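Local coordinates for protein putative histidinol-phosphate aminotransferase (Burkholderia pseudomallei, PDB 3P1T) that probably transfers the amino group of histidinol phosphate to 2-oxoglutarate with pyridoxal 5'-phosphate as cofactor, a step of histidine biosynthesis, at residues P98-Y103 and P144-G149; G76-F81 and R104-V109. All coordinates share one frame; numbering follows the deposited sequence.

Interaction 1: P98-Y103 and P144-G149; sequences PGFDGY and PSNPTG
Pro98, preceded by a cis peptide bond, begins the approach to 144-149 through solvent: water 1 donates to its O over 2.9 Å and is also hydrogen-bonded to Ser145 OG. At Gly99 the main chain runs close to the other segment, with CA 3.5 Å from Asn146 O in a bent CA-H...O contact (123° at the hydrogen) and 4.2 Å from Pro147 CD. Phe100 N is 2.9 Å from the same Asn146 O, but the angle is poor; its proton goes instead to water 2, which also bonds Ser145 OG at 3.0 Å. One hydroxyl thus joins both bridges. Segment 144-149 carries the Asn-Pro-Thr-Gly motif of class I and II aminotransferases, with Pro147 cis, and in relatives the asparagine of this motif contacts the cofactor. Here Asn146 OD1 bonds Arg314, while ND2 bonds a tartrate, probably from the crystallisation liquor. The ring of Phe100, its CG anti to the backbone N (chi1 177°), brings CD1 to 3.8 Å from Asn146 ND2, ring and amide planes 26° apart. Gly102 N sits over the centre of one face of that ring, and Tyr103, whose own ring face receives Phe100 CD2, carries its OH to Asp170.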
ATOM      1  N   PRO A  98      20.882  18.604  -8.983  1.00 37.52           N
ATOM      2  CA  PRO A  98      20.031  17.615  -9.667  1.00 36.46           C
ATOM      3  C   PRO A  98      20.170  16.214  -9.101  1.00 41.13           C
ATOM      4  O   PRO A  98      21.249  15.840  -8.639  1.00 41.98           O
ATOM      5  CB  PRO A  98      20.546  17.651 -11.113  1.00 38.39           C
ATOM      6  CG  PRO A  98      21.101  19.013 -11.272  1.00 43.73           C
ATOM      7  CD  PRO A  98      21.764  19.280  -9.948  1.00 39.95           C
ATOM      8  N   GLY A  99      19.065  15.472  -9.139  1.00 35.69           N
ATOM      9  CA  GLY A  99      18.962  14.107  -8.652  1.00 34.44           C
ATOM     10  C   GLY A  99      17.512  13.676  -8.657  1.00 39.71           C
ATOM     11  O   GLY A  99      16.659  14.422  -9.138  1.00 40.96           O
ATOM     12  N   PHE A 100      17.214  12.480  -8.122  1.00 35.07           N
ATOM     13  CA  PHE A 100      15.864  11.933  -8.059  1.00 34.95           C
ATOM     14  C   PHE A 100      14.916  12.910  -7.340  1.00 38.48           C
ATOM     15  O   PHE A 100      15.243  13.435  -6.283  1.00 40.13           O
ATOM     16  CB  PHE A 100      15.888  10.569  -7.369  1.00 37.51           C
ATOM     17  CG  PHE A 100      14.529   9.940  -7.197  1.00 39.19           C
ATOM     18  CD1 PHE A 100      13.757   9.600  -8.303  1.00 41.88           C
ATOM     19  CD2 PHE A 100      14.028   9.665  -5.926  1.00 41.72           C
ATOM     20  CE1 PHE A 100      12.492   9.032  -8.142  1.00 42.63           C
ATOM     21  CE2 PHE A 100      12.773   9.070  -5.768  1.00 43.95           C
ATOM     22  CZ  PHE A 100      12.008   8.770  -6.875  1.00 41.62           C
ATOM     23  N   ASP A 101      13.772  13.185  -7.954  1.00 34.56           N
ATOM     24  CA  ASP A 101      12.823  14.206  -7.513  1.00 35.05           C
ATOM     25  C   ASP A 101      11.806  13.710  -6.468  1.00 41.62           C
ATOM     26  O   ASP A 101      11.069  14.536  -5.907  1.00 42.44           O
ATOM     27  CB  ASP A 101      12.044  14.754  -8.737  1.00 37.31           C
ATOM     28  CG  ASP A 101      11.215  13.749  -9.557  1.00 46.34           C
ATOM     29  OD1 ASP A 101      11.580  12.540  -9.580  1.00 46.42           O
ATOM     30  OD2 ASP A 101      10.230  14.183 -10.212  1.00 48.92           O
ATOM     31  N   GLY A 102      11.761  12.401  -6.220  1.00 37.41           N
ATOM     32  CA  GLY A 102      10.835  11.809  -5.264  1.00 35.71           C
ATOM     33  C   GLY A 102      10.996  12.278  -3.832  1.00 36.25           C
ATOM     34  O   GLY A 102       9.999  12.454  -3.120  1.00 35.34           O
ATOM     35  N   TYR A 103      12.252  12.487  -3.400  1.00 32.27           N
ATOM     36  CA  TYR A 103      12.559  12.944  -2.038  1.00 31.66           C
ATOM     37  C   TYR A 103      11.994  14.343  -1.849  1.00 36.08           C
ATOM     38  O   TYR A 103      11.322  14.582  -0.848  1.00 35.96           O
ATOM     39  CB  TYR A 103      14.067  12.895  -1.734  1.00 32.83           C
ATOM     40  CG  TYR A 103      14.764  11.637  -2.216  1.00 33.81           C
ATOM     41  CD1 TYR A 103      14.281  10.374  -1.883  1.00 33.93           C
ATOM     42  CD2 TYR A 103      15.946  11.710  -2.943  1.00 35.58           C
ATOM     43  CE1 TYR A 103      14.904   9.219  -2.344  1.00 31.48           C
ATOM     44  CE2 TYR A 103      16.609  10.560  -3.360  1.00 36.30           C
ATOM     45  CZ  TYR A 103      16.074   9.320  -3.072  1.00 38.98           C
ATOM     46  OH  TYR A 103      16.713   8.208  -3.523  1.00 40.02           O
ATOM     47  N   PRO A 144      23.371   3.632  -7.705  1.00 39.75           N
ATOM     48  CA  PRO A 144      23.732   4.722  -8.647  1.00 39.32           C
ATOM     49  C   PRO A 144      22.660   5.798  -8.662  1.00 44.18           C
ATOM     50  O   PRO A 144      21.512   5.518  -8.291  1.00 43.25           O
ATOM     51  CB  PRO A 144      23.829   4.000 -10.004  1.00 40.99           C
ATOM     52  CG  PRO A 144      23.967   2.540  -9.674  1.00 45.84           C
ATOM     53  CD  PRO A 144      23.150   2.367  -8.428  1.00 41.15           C
ATOM     54  N   SER A 145      23.026   7.028  -9.055  1.00 43.05           N
ATOM     55  CA  SER A 145      22.081   8.154  -9.081  1.00 43.08           C
ATOM     56  C   SER A 145      21.158   8.169 -10.313  1.00 47.46           C
ATOM     57  O   SER A 145      21.554   7.805 -11.418  1.00 47.31           O
ATOM     58  CB  SER A 145      22.833   9.478  -9.039  1.00 46.60           C
ATOM     59  OG  SER A 145      21.932  10.569  -9.148  1.00 51.20           O
ATOM     60  N   ASN A 146      19.934   8.640 -10.101  1.00 44.54           N
ATOM     61  CA  ASN A 146      18.926   8.869 -11.134  1.00 44.44           C
ATOM     62  C   ASN A 146      18.785  10.385 -11.261  1.00 47.51           C
ATOM     63  O   ASN A 146      18.559  11.017 -10.226  1.00 47.59           O
ATOM     64  CB  ASN A 146      17.600   8.156 -10.791  1.00 44.69           C
ATOM     65  CG  ASN A 146      16.460   8.374 -11.762  1.00 54.12           C
ATOM     66  OD1 ASN A 146      16.620   8.883 -12.865  1.00 51.49           O
ATOM     67  ND2 ASN A 146      15.270   7.978 -11.368  1.00 44.90           N
ATOM     68  N   PRO A 147      19.066  11.032 -12.429  1.00 42.45           N
ATOM     69  CA  PRO A 147      19.264  10.472 -13.776  1.00 41.35           C
ATOM     70  C   PRO A 147      20.707  10.473 -14.315  1.00 43.32           C
ATOM     71  O   PRO A 147      20.885  10.229 -15.520  1.00 42.08           O
ATOM     72  CB  PRO A 147      18.434  11.442 -14.617  1.00 42.86           C
ATOM     73  CG  PRO A 147      18.702  12.780 -13.972  1.00 47.45           C
ATOM     74  CD  PRO A 147      18.926  12.504 -12.501  1.00 43.06           C
ATOM     75  N   THR A 148      21.723  10.744 -13.463  1.00 38.87           N
ATOM     76  CA  THR A 148      23.114  10.878 -13.920  1.00 38.00           C
ATOM     77  C   THR A 148      23.761   9.526 -14.205  1.00 40.75           C
ATOM     78  O   THR A 148      24.656   9.438 -15.051  1.00 42.96           O
ATOM     79  CB  THR A 148      23.948  11.663 -12.899  1.00 41.46           C
ATOM     80  OG1 THR A 148      24.051  10.925 -11.693  1.00 42.95           O
ATOM     81  CG2 THR A 148      23.374  13.060 -12.621  1.00 33.55           C
ATOM     82  N   GLY A 149      23.312   8.499 -13.507  1.00 35.56           N
ATOM     83  CA  GLY A 149      23.849   7.154 -13.630  1.00 35.80           C
ATOM     84  C   GLY A 149      25.197   7.008 -12.961  1.00 41.17           C
ATOM     85  O   GLY A 149      25.876   6.007 -13.153  1.00 42.10           O
TER
HETATM   86  O   HOH W   1      22.268  13.161  -8.799  1.00 41.28           O
HETATM   87  O   HOH W   2      19.429  10.780  -7.478  1.00 38.77           O

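Interaction 2: G76-F81 and R104-V109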
ATOM      1  N   GLY A  76       7.329   0.918  -1.901  1.00 34.35           N
ATOM      2  CA  GLY A  76       8.310   1.722  -2.615  1.00 33.99           C
ATOM      3  C   GLY A  76       9.080   2.711  -1.776  1.00 39.66           C
ATOM      4  O   GLY A  76       8.985   2.735  -0.535  1.00 41.19           O
ATOM      5  N   ILE A  77       9.844   3.558  -2.476  1.00 34.55           N
ATOM      6  CA  ILE A  77      10.714   4.556  -1.869  1.00 32.43           C
ATOM      7  C   ILE A  77       9.857   5.627  -1.135  1.00 35.00           C
ATOM      8  O   ILE A  77      10.338   6.151  -0.125  1.00 34.34           O
ATOM      9  CB  ILE A  77      11.705   5.162  -2.923  1.00 34.32           C
ATOM     10  CG1 ILE A  77      12.811   6.055  -2.292  1.00 35.09           C
ATOM     11  CG2 ILE A  77      11.005   5.843  -4.078  1.00 33.33           C
ATOM     12  CD1 ILE A  77      13.642   5.453  -1.152  1.00 38.00           C
ATOM     13  N   ASP A  78       8.587   5.884  -1.558  1.00 31.24           N
ATOM     14  CA  ASP A  78       7.726   6.871  -0.861  1.00 29.94           C
ATOM     15  C   ASP A  78       7.446   6.426   0.573  1.00 32.14           C
ATOM     16  O   ASP A  78       7.669   7.228   1.479  1.00 30.01           O
ATOM     17  CB  ASP A  78       6.392   7.144  -1.593  1.00 31.50           C
ATOM     18  CG  ASP A  78       6.458   7.967  -2.872  1.00 38.91           C
ATOM     19  OD1 ASP A  78       7.564   8.075  -3.464  1.00 44.32           O
ATOM     20  OD2 ASP A  78       5.392   8.428  -3.333  1.00 32.40           O
ATOM     21  N   GLU A  79       6.994   5.157   0.796  1.00 30.33           N
ATOM     22  CA  GLU A  79       6.755   4.675   2.167  1.00 31.22           C
ATOM     23  C   GLU A  79       8.047   4.682   2.969  1.00 36.64           C
ATOM     24  O   GLU A  79       8.049   5.084   4.127  1.00 34.83           O
ATOM     25  CB  GLU A  79       6.139   3.268   2.205  1.00 32.56           C
ATOM     26  CG  GLU A  79       6.028   2.749   3.636  1.00 35.66           C
ATOM     27  CD  GLU A  79       5.249   1.485   3.916  1.00 42.14           C
ATOM     28  OE1 GLU A  79       4.902   0.756   2.961  1.00 32.44           O
ATOM     29  OE2 GLU A  79       4.978   1.231   5.110  1.00 30.78           O
ATOM     30  N   CYS A  80       9.131   4.222   2.347  1.00 36.34           N
ATOM     31  CA  CYS A  80      10.459   4.158   2.927  1.00 37.81           C
ATOM     32  C   CYS A  80      10.873   5.539   3.492  1.00 39.85           C
ATOM     33  O   CYS A  80      11.226   5.639   4.672  1.00 37.98           O
ATOM     34  CB  CYS A  80      11.446   3.669   1.872  1.00 40.01           C
ATOM     35  SG  CYS A  80      13.173   3.666   2.419  1.00 45.65           S
ATOM     36  N   PHE A  81      10.794   6.600   2.647  1.00 35.28           N
ATOM     37  CA  PHE A  81      11.183   7.957   3.016  1.00 34.13           C
ATOM     38  C   PHE A  81      10.299   8.481   4.142  1.00 36.32           C
ATOM     39  O   PHE A  81      10.815   9.107   5.064  1.00 36.30           O
ATOM     40  CB  PHE A  81      11.128   8.911   1.797  1.00 36.12           C
ATOM     41  CG  PHE A  81      11.776  10.252   2.059  1.00 38.34           C
ATOM     42  CD1 PHE A  81      11.064  11.279   2.683  1.00 40.68           C
ATOM     43  CD2 PHE A  81      13.108  10.476   1.722  1.00 40.10           C
ATOM     44  CE1 PHE A  81      11.681  12.481   2.997  1.00 41.22           C
ATOM     45  CE2 PHE A  81      13.716  11.683   2.020  1.00 43.07           C
ATOM     46  CZ  PHE A  81      13.001  12.674   2.664  1.00 40.95           C
ATOM     47  N   ARG A 104      12.150  15.227  -2.863  1.00 34.17           N
ATOM     48  CA  ARG A 104      11.556  16.573  -2.840  1.00 34.42           C
ATOM     49  C   ARG A 104      10.031  16.539  -2.622  1.00 37.49           C
ATOM     50  O   ARG A 104       9.509  17.360  -1.872  1.00 37.34           O
ATOM     51  CB  ARG A 104      11.835  17.322  -4.139  1.00 34.42           C
ATOM     52  CG  ARG A 104      13.011  18.255  -4.085  1.00 41.96           C
ATOM     53  CD  ARG A 104      13.060  19.071  -5.352  1.00 40.27           C
ATOM     54  NE  ARG A 104      14.108  20.093  -5.276  1.00 35.32           N
ATOM     55  CZ  ARG A 104      14.185  21.144  -6.083  1.00 41.10           C
ATOM     56  NH1 ARG A 104      13.259  21.351  -7.006  1.00 35.95           N
ATOM     57  NH2 ARG A 104      15.172  22.013  -5.952  1.00 19.97           N
ATOM     58  N   ALA A 105       9.332  15.601  -3.295  1.00 32.66           N
ATOM     59  CA  ALA A 105       7.879  15.421  -3.245  1.00 31.25           C
ATOM     60  C   ALA A 105       7.414  15.058  -1.852  1.00 36.68           C
ATOM     61  O   ALA A 105       6.431  15.626  -1.390  1.00 37.84           O
ATOM     62  CB  ALA A 105       7.450  14.351  -4.224  1.00 31.15           C
ATOM     63  N   ARG A 106       8.134  14.157  -1.169  1.00 33.24           N
ATOM     64  CA  ARG A 106       7.823  13.707   0.203  1.00 32.30           C
ATOM     65  C   ARG A 106       8.166  14.791   1.240  1.00 37.14           C
ATOM     66  O   ARG A 106       7.479  14.896   2.266  1.00 36.79           O
ATOM     67  CB  ARG A 106       8.578  12.404   0.514  1.00 29.67           C
ATOM     68  CG  ARG A 106       8.109  11.223  -0.335  1.00 30.28           C
ATOM     69  CD  ARG A 106       6.774  10.709   0.176  1.00 37.78           C
ATOM     70  NE  ARG A 106       5.634  11.181  -0.600  1.00 37.50           N
ATOM     71  CZ  ARG A 106       4.375  11.172  -0.177  1.00 47.98           C
ATOM     72  NH1 ARG A 106       4.085  10.799   1.063  1.00 30.94           N
ATOM     73  NH2 ARG A 106       3.403  11.594  -0.970  1.00 44.40           N
ATOM     74  N   ILE A 107       9.205  15.612   0.966  1.00 33.92           N
ATOM     75  CA  ILE A 107       9.600  16.723   1.836  1.00 34.60           C
ATOM     76  C   ILE A 107       8.498  17.832   1.714  1.00 40.93           C
ATOM     77  O   ILE A 107       8.187  18.501   2.698  1.00 42.75           O
ATOM     78  CB  ILE A 107      11.047  17.202   1.493  1.00 37.43           C
ATOM     79  CG1 ILE A 107      12.076  16.214   2.121  1.00 37.25           C
ATOM     80  CG2 ILE A 107      11.315  18.632   2.004  1.00 37.32           C
ATOM     81  CD1 ILE A 107      13.453  16.172   1.478  1.00 51.92           C
ATOM     82  N   ALA A 108       7.837  17.917   0.551  1.00 36.12           N
ATOM     83  CA  ALA A 108       6.758  18.849   0.278  1.00 35.31           C
ATOM     84  C   ALA A 108       5.462  18.467   0.989  1.00 39.56           C
ATOM     85  O   ALA A 108       4.550  19.296   1.043  1.00 40.22           O
ATOM     86  CB  ALA A 108       6.506  18.903  -1.213  1.00 35.97           C
ATOM     87  N   VAL A 109       5.321  17.210   1.444  1.00 36.35           N
ATOM     88  CA  VAL A 109       4.086  16.810   2.141  1.00 35.93           C
ATOM     89  C   VAL A 109       4.375  16.742   3.629  1.00 39.12           C
ATOM     90  O   VAL A 109       3.472  16.475   4.389  1.00 40.22           O
ATOM     91  CB  VAL A 109       3.386  15.516   1.643  1.00 39.28           C
ATOM     92  CG1 VAL A 109       2.850  15.687   0.231  1.00 39.15           C
ATOM     93  CG2 VAL A 109       4.286  14.300   1.741  1.00 39.16           C
TER
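Phe81 packs against the side-chain base of Arg106 and against Ile107, the apolar part of this helix-helix contact. With CG anti to the backbone N (chi1 -169°), the Phe81 ring projects from helix 76-87 so that CD1 comes to 3.5 Å from Arg106 CB. Further along the ring, CZ is 3.7 Å from both CG1 and CD1 of Ile107. The aromatic ring is therefore met by the base of the Arg106 side chain and by the CG1-CD1 arm of Ile107, while the Arg106 guanidinium stands nearly perpendicular to it, at 89°.

The polar part is looser. Arg106 bends at chi2 and chi3, bringing CD to 3.8 Å from Asp78 O and NE to 3.9 Å from Asp78 OD2. Carboxylate and guanidinium planes are only 13° apart, yet OD2 is displaced from the plane of the guanidinium, so this long salt bridge is electrostatic, with no N-H aimed at OD2. The closer partners of both groups are found beyond the two segments: Asp78 OD2 accepts from Phe226 N of the second subunit, and Arg106 NH1 pairs with Asp82 and donates to Lys223 O of the second subunit. Val109 CG2 rests 3.5 Å above one face of the guanidinium, offset toward its rim. The pair thus lies at the dimer interface.

Helix 102-107 belongs to the beta-alpha-beta crossover from strand 92-96 to strand 113-117, the outermost strand on that side of the large mixed sheet; Ile107 and Arg104 both pack on His114 of that strand. Helix 76-87 enters from strand 71-74 at the other margin of the sheet, and its Cys80 rests on Leu168 of strand 166-170 and Phe193 of strand 190-195.

In the fold
The two contacts share helix 102-107, whose first turn follows the loop of interaction 1 and whose later residues enter interaction 2. They touch directly, Tyr103 CD1 lying 3.8 Å from Phe81 CD2 and Phe100 packing on Ile77. Both are largely buried, but interaction 1 lies nearer the middle of the chain, its centre about 9 Å from the chain centre against about 14 Å for interaction 2. Their chemistry differs too. Loop residues just ahead of helix 102-107 meet the loop 144-149, joined by backbone atoms and two waters, with Asn146 also reaching a tartrate, whereas 76-81 and 104-109 join helices through apolar packing and a long salt bridge whose two partners each also bond the second subunit.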